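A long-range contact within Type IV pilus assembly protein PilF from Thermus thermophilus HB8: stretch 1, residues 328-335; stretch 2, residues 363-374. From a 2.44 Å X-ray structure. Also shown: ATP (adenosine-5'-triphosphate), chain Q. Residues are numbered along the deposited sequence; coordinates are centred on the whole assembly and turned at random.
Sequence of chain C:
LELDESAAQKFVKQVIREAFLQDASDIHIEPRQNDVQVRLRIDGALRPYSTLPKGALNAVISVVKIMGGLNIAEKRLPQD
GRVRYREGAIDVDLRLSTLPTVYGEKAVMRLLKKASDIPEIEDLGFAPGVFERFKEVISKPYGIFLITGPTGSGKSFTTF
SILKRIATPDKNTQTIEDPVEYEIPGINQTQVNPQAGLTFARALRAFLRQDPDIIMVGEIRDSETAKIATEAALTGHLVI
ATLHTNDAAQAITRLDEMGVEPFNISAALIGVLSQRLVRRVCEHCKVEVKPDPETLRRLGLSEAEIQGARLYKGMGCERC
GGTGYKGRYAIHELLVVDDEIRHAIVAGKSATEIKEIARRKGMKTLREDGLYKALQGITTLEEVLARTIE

Stretch 1 (328-335) RYAIHELL
Stretch 2, residues 363-374: MKTLREDGLYKA

Residues 328-335 form an extended strand, with phi from -149° to -91° and psi from 103° to 164°. Residues 363-365 are an extended lead-in with psi of 127° to 167°, and 366-374 are a helix with phi/psi near -60/-45. The strand and helix axes approach to 6.7 Å and run roughly antiparallel, at 141°. The register, CA to CA, is Ile-331 to Gly-370 5.6 Å, Glu-333 to Thr-365 5.0 Å and Leu-335 to Met-363 6.4 Å. The contact buries 588 Å², both sides summed.

The helix is held by i to i+4 backbone bonds, from Asp-369 N to Thr-365 O (2.8 Å) through Ala-374 N to Gly-370 O (2.8 Å). Thr-365 (chi1 p) is the N-cap: Glu-368 N donates to Thr-365 OG1 at 3.2 Å. In return, Thr-365 N donates to Glu-368 OE1 at 2.9 Å.

Glu-333 points toward the helix start with chi1 t, chi2 t and chi3 78°. Leu-366 N, free of an i-4 partner in the first turn, donates to Glu-333 OE2 at 3.0 Å. The carboxylate thus ties the strand to the helix N-terminus.

One turn on, Asp-369 (chi1 t, chi2 72°) points toward the strand. His-332 N donates to Asp-369 OD2 at 3.0 Å. The same oxygen forms a salt bridge with Lys-373 NZ at 2.6 Å, between residues one helical turn apart. Lys-373 has chi1 m and chi2 to chi4 all t. This extended chain brings Lys-373 NZ to Ala-330 O, to which it donates at 2.6 Å. The Asp-369/Lys-373 pair therefore engages the backbone on both sides of Ile-331: His-332 N through the aspartate and Ala-330 O through the lysine.

Two waters add bridges. Water 1 donates to Asp-369 OD1 at 2.6 Å and hydrogen-bonds His-332 ND1 at 3.1 Å; His-332 has chi1 m and chi2 108°. Water 2 donates to His-332 O at 2.7 Å and, weakly, to Asp-369 OD1 at 3.0 Å.

Ile-331 (p, t) places CG1 4.0 Å from Leu-366 CD2. Leu-366 is m, t, and its side-chain end comes nearer to the strand. Ile-331 CG2 lies 4.0 Å from Gly-370 CA. With no side chain on Gly-370, the helix backbone itself packs against Ile-331. Met-363 (t, t, chi3 104°) points toward the strand; its SD is 3.8 Å from CB of Leu-335 (t, t), and its CE is 3.7 Å from Glu-333 CG. Tyr-329 (chi1 t, chi2 -84°) brings CE1 to 3.9 Å from Lys-373 CD, alongside the lysine's aliphatic chain.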

ATOM      1  N   ARG C 328      38.664  16.822  -5.949  1.00 44.44           N
ATOM      2  CA  ARG C 328      37.242  16.707  -5.690  1.00 41.69           C
ATOM      3  C   ARG C 328      36.965  17.158  -4.266  1.00 43.84           C
ATOM      4  O   ARG C 328      37.878  17.276  -3.441  1.00 45.67           O
ATOM      5  CB  ARG C 328      36.741  15.274  -5.938  1.00 40.78           C
ATOM      6  CG  ARG C 328      37.277  14.666  -7.224  1.00 42.72           C
ATOM      7  CD  ARG C 328      37.112  13.149  -7.294  1.00 43.03           C
ATOM      8  NE  ARG C 328      35.775  12.809  -7.760  1.00 35.51           N
ATOM      9  CZ  ARG C 328      35.265  11.582  -7.766  1.00 36.87           C
ATOM     10  NH1 ARG C 328      35.978  10.542  -7.337  1.00 40.45           N
ATOM     11  NH2 ARG C 328      34.027  11.398  -8.205  1.00 33.99           N
ATOM     12  N   TYR C 329      35.688  17.431  -3.998  1.00 38.41           N
ATOM     13  CA  TYR C 329      35.217  17.971  -2.728  1.00 34.65           C
ATOM     14  C   TYR C 329      33.807  17.455  -2.490  1.00 36.66           C
ATOM     15  O   TYR C 329      33.045  17.250  -3.436  1.00 38.22           O
ATOM     16  CB  TYR C 329      35.239  19.497  -2.744  1.00 36.27           C
ATOM     17  CG  TYR C 329      35.366  20.196  -1.405  1.00 38.21           C
ATOM     18  CD1 TYR C 329      34.255  20.426  -0.615  1.00 37.01           C
ATOM     19  CD2 TYR C 329      36.593  20.689  -0.970  1.00 41.92           C
ATOM     20  CE1 TYR C 329      34.353  21.107   0.582  1.00 38.72           C
ATOM     21  CE2 TYR C 329      36.708  21.369   0.223  1.00 38.81           C
ATOM     22  CZ  TYR C 329      35.581  21.579   1.003  1.00 42.40           C
ATOM     23  OH  TYR C 329      35.673  22.248   2.211  1.00 36.85           O
ATOM     24  N   ALA C 330      33.472  17.212  -1.235  1.00 37.02           N
ATOM     25  CA  ALA C 330      32.215  16.559  -0.918  1.00 33.75           C
ATOM     26  C   ALA C 330      31.160  17.596  -0.576  1.00 35.64           C
ATOM     27  O   ALA C 330      31.472  18.676  -0.065  1.00 30.64           O
ATOM     28  CB  ALA C 330      32.381  15.585   0.246  1.00 31.11           C
ATOM     29  N   ILE C 331      29.900  17.252  -0.878  1.00 33.85           N
ATOM     30  CA  ILE C 331      28.729  18.016  -0.466  1.00 35.45           C
ATOM     31  C   ILE C 331      27.784  17.077   0.281  1.00 38.17           C
ATOM     32  O   ILE C 331      27.700  15.877  -0.009  1.00 31.44           O
ATOM     33  CB  ILE C 331      28.035  18.686  -1.678  1.00 39.53           C
ATOM     34  CG1 ILE C 331      27.286  17.667  -2.540  1.00 33.77           C
ATOM     35  CG2 ILE C 331      29.051  19.397  -2.561  1.00 34.48           C
ATOM     36  CD1 ILE C 331      26.798  18.275  -3.835  1.00 34.50           C
ATOM     37  N   HIS C 332      27.060  17.626   1.255  1.00 37.15           N
ATOM     38  CA  HIS C 332      26.437  16.785   2.263  1.00 34.56           C
ATOM     39  C   HIS C 332      24.970  17.113   2.489  1.00 39.83           C
ATOM     40  O   HIS C 332      24.528  18.259   2.370  1.00 38.82           O
ATOM     41  CB  HIS C 332      27.165  16.913   3.574  1.00 37.60           C
ATOM     42  CG  HIS C 332      28.617  16.560   3.496  1.00 39.81           C
ATOM     43  ND1 HIS C 332      29.619  17.508   3.570  1.00 40.32           N
ATOM     44  CD2 HIS C 332      29.237  15.363   3.375  1.00 37.29           C
ATOM     45  CE1 HIS C 332      30.793  16.909   3.482  1.00 42.00           C
ATOM     46  NE2 HIS C 332      30.589  15.606   3.371  1.00 41.05           N
ATOM     47  N   GLU C 333      24.230  16.073   2.849  1.00 40.05           N
ATOM     48  CA  GLU C 333      22.871  16.184   3.351  1.00 39.05           C
ATOM     49  C   GLU C 333      22.774  15.321   4.604  1.00 38.46           C
ATOM     50  O   GLU C 333      22.949  14.098   4.521  1.00 38.16           O
ATOM     51  CB  GLU C 333      21.886  15.716   2.290  1.00 37.03           C
ATOM     52  CG  GLU C 333      20.478  16.128   2.524  1.00 44.49           C
ATOM     53  CD  GLU C 333      19.620  15.785   1.347  1.00 46.76           C
ATOM     54  OE1 GLU C 333      19.253  14.593   1.223  1.00 46.11           O
ATOM     55  OE2 GLU C 333      19.353  16.701   0.530  1.00 47.13           O
ATOM     56  N   LEU C 334      22.516  15.951   5.763  1.00 33.82           N
ATOM     57  CA  LEU C 334      22.576  15.264   7.064  1.00 38.99           C
ATOM     58  C   LEU C 334      21.212  15.306   7.744  1.00 40.14           C
ATOM     59  O   LEU C 334      20.820  16.328   8.322  1.00 41.26           O
ATOM     60  CB  LEU C 334      23.649  15.852   7.982  1.00 33.58           C
ATOM     61  CG  LEU C 334      23.694  15.259   9.408  1.00 43.24           C
ATOM     62  CD1 LEU C 334      23.866  13.750   9.432  1.00 38.13           C
ATOM     63  CD2 LEU C 334      24.785  15.919  10.273  1.00 43.01           C
ATOM     64  N   LEU C 335      20.517  14.175   7.692  1.00 37.72           N
ATOM     65  CA  LEU C 335      19.224  13.995   8.332  1.00 40.11           C
ATOM     66  C   LEU C 335      19.467  13.462   9.737  1.00 44.52           C
ATOM     67  O   LEU C 335      19.817  12.286   9.907  1.00 37.92           O
ATOM     68  CB  LEU C 335      18.357  13.038   7.518  1.00 39.86           C
ATOM     69  CG  LEU C 335      16.868  12.938   7.850  1.00 44.63           C
ATOM     70  CD1 LEU C 335      16.122  12.321   6.693  1.00 43.19           C
ATOM     71  CD2 LEU C 335      16.622  12.119   9.100  1.00 44.41           C
ATOM     72  N   MET C 363      17.385  21.004   8.278  1.00 51.21           N
ATOM     73  CA  MET C 363      18.350  20.252   7.483  1.00 46.34           C
ATOM     74  C   MET C 363      18.596  20.929   6.147  1.00 45.51           C
ATOM     75  O   MET C 363      17.639  21.205   5.408  1.00 42.24           O
ATOM     76  CB  MET C 363      17.859  18.838   7.228  1.00 44.15           C
ATOM     77  CG  MET C 363      18.703  18.103   6.223  1.00 39.42           C
ATOM     78  SD  MET C 363      17.998  16.495   5.895  1.00 48.50           S
ATOM     79  CE  MET C 363      17.268  16.781   4.287  1.00 44.72           C
ATOM     80  N   LYS C 364      19.873  21.187   5.832  1.00 38.90           N
ATOM     81  CA  LYS C 364      20.245  21.634   4.496  1.00 40.38           C
ATOM     82  C   LYS C 364      20.332  20.450   3.537  1.00 46.53           C
ATOM     83  O   LYS C 364      20.794  19.359   3.906  1.00 41.67           O
ATOM     84  CB  LYS C 364      21.577  22.376   4.521  1.00 43.42           C
ATOM     85  CG  LYS C 364      21.623  23.506   5.510  1.00 53.23           C
ATOM     86  CD  LYS C 364      22.171  24.780   4.883  1.00 58.28           C
ATOM     87  CE  LYS C 364      21.499  26.032   5.483  1.00 65.07           C
ATOM     88  NZ  LYS C 364      20.204  26.406   4.809  1.00 67.94           N
ATOM     89  N   THR C 365      19.874  20.672   2.296  1.00 44.82           N
ATOM     90  CA  THR C 365      19.949  19.657   1.249  1.00 45.67           C
ATOM     91  C   THR C 365      21.302  19.696   0.555  1.00 39.26           C
ATOM     92  O   THR C 365      22.065  20.652   0.681  1.00 37.34           O
ATOM     93  CB  THR C 365      18.882  19.846   0.165  1.00 38.38           C
ATOM     94  OG1 THR C 365      19.112  21.085  -0.515  1.00 39.86           O
ATOM     95  CG2 THR C 365      17.503  19.814   0.724  1.00 38.48           C
ATOM     96  N   LEU C 366      21.557  18.638  -0.224  1.00 36.82           N
ATOM     97  CA  LEU C 366      22.746  18.559  -1.063  1.00 39.16           C
ATOM     98  C   LEU C 366      22.944  19.824  -1.899  1.00 40.15           C
ATOM     99  O   LEU C 366      24.053  20.364  -1.992  1.00 32.11           O
ATOM    100  CB  LEU C 366      22.632  17.355  -1.991  1.00 36.61           C
ATOM    101  CG  LEU C 366      22.798  15.928  -1.506  1.00 43.69           C
ATOM    102  CD1 LEU C 366      22.620  14.987  -2.708  1.00 34.12           C
ATOM    103  CD2 LEU C 366      24.156  15.760  -0.832  1.00 36.30           C
ATOM    104  N   ARG C 367      21.876  20.286  -2.551  1.00 40.79           N
ATOM    105  CA  ARG C 367      22.008  21.403  -3.474  1.00 37.49           C
ATOM    106  C   ARG C 367      22.215  22.710  -2.722  1.00 42.52           C
ATOM    107  O   ARG C 367      22.997  23.571  -3.155  1.00 40.74           O
ATOM    108  CB  ARG C 367      20.780  21.470  -4.369  1.00 41.05           C
ATOM    109  CG  ARG C 367      20.828  22.554  -5.409  1.00 46.17           C
ATOM    110  CD  ARG C 367      19.483  22.643  -6.074  1.00 45.73           C
ATOM    111  NE  ARG C 367      19.368  21.730  -7.200  1.00 51.48           N
ATOM    112  CZ  ARG C 367      18.227  21.159  -7.587  1.00 54.65           C
ATOM    113  NH1 ARG C 367      17.095  21.399  -6.917  1.00 46.40           N
ATOM    114  NH2 ARG C 367      18.223  20.351  -8.647  1.00 43.63           N
ATOM    115  N   GLU C 368      21.543  22.863  -1.578  1.00 38.05           N
ATOM    116  CA  GLU C 368      21.823  23.993  -0.700  1.00 37.72           C
ATOM    117  C   GLU C 368      23.277  23.970  -0.234  1.00 40.66           C
ATOM    118  O   GLU C 368      23.991  24.976  -0.331  1.00 44.04           O
ATOM    119  CB  GLU C 368      20.858  23.975   0.485  1.00 43.39           C
ATOM    120  CG  GLU C 368      19.462  24.537   0.172  1.00 41.26           C
ATOM    121  CD  GLU C 368      18.398  24.006   1.121  1.00 46.43           C
ATOM    122  OE1 GLU C 368      18.773  23.358   2.115  1.00 53.44           O
ATOM    123  OE2 GLU C 368      17.187  24.222   0.883  1.00 50.69           O
ATOM    124  N   ASP C 369      23.741  22.819   0.257  1.00 38.88           N
ATOM    125  CA  ASP C 369      25.141  22.686   0.643  1.00 36.80           C
ATOM    126  C   ASP C 369      26.053  22.946  -0.549  1.00 42.22           C
ATOM    127  O   ASP C 369      27.051  23.675  -0.442  1.00 45.37           O
ATOM    128  CB  ASP C 369      25.394  21.292   1.235  1.00 35.46           C
ATOM    129  CG  ASP C 369      26.744  21.189   1.965  1.00 43.69           C
ATOM    130  OD1 ASP C 369      26.873  21.767   3.077  1.00 50.94           O
ATOM    131  OD2 ASP C 369      27.667  20.513   1.438  1.00 38.82           O
ATOM    132  N   GLY C 370      25.725  22.356  -1.699  1.00 43.72           N
ATOM    133  CA  GLY C 370      26.549  22.564  -2.874  1.00 40.92           C
ATOM    134  C   GLY C 370      26.604  24.023  -3.263  1.00 39.30           C
ATOM    135  O   GLY C 370      27.666  24.541  -3.605  1.00 46.88           O
ATOM    136  N   LEU C 371      25.469  24.714  -3.186  1.00 36.46           N
ATOM    137  CA  LEU C 371      25.451  26.119  -3.576  1.00 41.85           C
ATOM    138  C   LEU C 371      26.338  26.939  -2.652  1.00 43.96           C
ATOM    139  O   LEU C 371      27.170  27.735  -3.105  1.00 43.30           O
ATOM    140  CB  LEU C 371      24.021  26.660  -3.572  1.00 39.59           C
ATOM    141  CG  LEU C 371      23.972  28.166  -3.842  1.00 39.93           C
ATOM    142  CD1 LEU C 371      24.512  28.451  -5.223  1.00 44.15           C
ATOM    143  CD2 LEU C 371      22.585  28.759  -3.680  1.00 44.23           C
ATOM    144  N   TYR C 372      26.182  26.727  -1.346  1.00 46.77           N
ATOM    145  CA  TYR C 372      26.998  27.399  -0.342  1.00 47.64           C
ATOM    146  C   TYR C 372      28.487  27.288  -0.671  1.00 46.56           C
ATOM    147  O   TYR C 372      29.194  28.299  -0.740  1.00 49.13           O
ATOM    148  CB  TYR C 372      26.667  26.809   1.038  1.00 46.01           C
ATOM    149  CG  TYR C 372      27.686  27.116   2.116  1.00 60.28           C
ATOM    150  CD1 TYR C 372      27.702  28.358   2.762  1.00 67.36           C
ATOM    151  CD2 TYR C 372      28.638  26.171   2.497  1.00 64.50           C
ATOM    152  CE1 TYR C 372      28.646  28.649   3.756  1.00 65.74           C
ATOM    153  CE2 TYR C 372      29.585  26.452   3.490  1.00 62.02           C
ATOM    154  CZ  TYR C 372      29.582  27.691   4.113  1.00 61.71           C
ATOM    155  OH  TYR C 372      30.509  27.979   5.089  1.00 65.57           O
ATOM    156  N   LYS C 373      28.970  26.069  -0.932  1.00 43.70           N
ATOM    157  CA  LYS C 373      30.388  25.893  -1.241  1.00 45.72           C
ATOM    158  C   LYS C 373      30.744  26.456  -2.615  1.00 47.87           C
ATOM    159  O   LYS C 373      31.877  26.914  -2.830  1.00 45.75           O
ATOM    160  CB  LYS C 373      30.769  24.417  -1.151  1.00 39.48           C
ATOM    161  CG  LYS C 373      30.678  23.848   0.261  1.00 40.96           C
ATOM    162  CD  LYS C 373      30.679  22.329   0.239  1.00 38.56           C
ATOM    163  CE  LYS C 373      30.635  21.759   1.628  1.00 39.15           C
ATOM    164  NZ  LYS C 373      30.286  20.307   1.620  1.00 40.64           N
ATOM    165  N   ALA C 374      29.795  26.433  -3.553  1.00 49.59           N
ATOM    166  CA  ALA C 374      30.001  27.132  -4.816  1.00 46.75           C
ATOM    167  C   ALA C 374      30.117  28.633  -4.601  1.00 44.65           C
ATOM    168  O   ALA C 374      30.906  29.296  -5.287  1.00 44.91           O
ATOM    169  CB  ALA C 374      28.859  26.811  -5.777  1.00 41.93           C
TER
HETATM  170  PG  ATP Q 501      31.796   2.480  -3.617  1.00 47.22           P
HETATM  171  O1G ATP Q 501      30.441   2.864  -4.203  1.00 43.15           O
HETATM  172  O2G ATP Q 501      31.709   1.736  -2.301  1.00 51.41           O
HETATM  173  O3G ATP Q 501      32.737   1.810  -4.585  1.00 50.20           O
HETATM  174  PB  ATP Q 501      32.402   4.855  -2.112  1.00 43.61           P
HETATM  175  O1B ATP Q 501      31.037   5.485  -2.216  1.00 38.43           O
HETATM  176  O2B ATP Q 501      32.837   4.138  -0.856  1.00 44.63           O
HETATM  177  O3B ATP Q 501      32.612   3.855  -3.354  1.00 37.20           O
HETATM  178  PA  ATP Q 501      35.037   5.825  -1.916  1.00 44.46           P
HETATM  179  O1A ATP Q 501      35.373   6.192  -0.496  1.00 44.10           O
HETATM  180  O2A ATP Q 501      35.478   4.478  -2.436  1.00 52.17           O
HETATM  181  O3A ATP Q 501      33.493   6.013  -2.328  1.00 36.64           O
HETATM  182  O5' ATP Q 501      35.741   6.986  -2.770  1.00 51.67           O
HETATM  183  C5' ATP Q 501      35.716   7.006  -4.195  1.00 45.67           C
HETATM  184  C4' ATP Q 501      36.848   7.924  -4.637  1.00 47.91           C
HETATM  185  O4' ATP Q 501      36.600   9.273  -4.224  1.00 38.08           O
HETATM  186  C3' ATP Q 501      38.148   7.483  -3.995  1.00 48.62           C
HETATM  187  O3' ATP Q 501      39.126   7.588  -5.047  1.00 58.32           O
HETATM  188  C2' ATP Q 501      38.332   8.475  -2.850  1.00 45.41           C
HETATM  189  O2' ATP Q 501      39.699   8.669  -2.441  1.00 47.55           O
HETATM  190  C1' ATP Q 501      37.646   9.739  -3.377  1.00 40.76           C
HETATM  191  N9  ATP Q 501      37.036  10.560  -2.312  1.00 43.85           N
HETATM  192  C8  ATP Q 501      36.194  10.091  -1.366  1.00 41.81           C
HETATM  193  N7  ATP Q 501      35.792  11.091  -0.538  1.00 36.81           N
HETATM  194  C5  ATP Q 501      36.385  12.225  -0.942  1.00 35.97           C
HETATM  195  C6  ATP Q 501      36.385  13.636  -0.496  1.00 37.59           C
HETATM  196  N6  ATP Q 501      35.660  14.037   0.580  1.00 35.66           N
HETATM  197  N1  ATP Q 501      37.131  14.514  -1.197  1.00 38.36           N
HETATM  198  C2  ATP Q 501      37.850  14.119  -2.268  1.00 43.36           C
HETATM  199  N3  ATP Q 501      37.897  12.854  -2.732  1.00 43.40           N
HETATM  200  C4  ATP Q 501      37.199  11.872  -2.122  1.00 39.20           C
HETATM  201  O   HOH W   1      28.298  20.147   4.536  1.00 40.26           O
HETATM  202  O   HOH W   2      24.944  19.926   4.423  1.00 45.60           O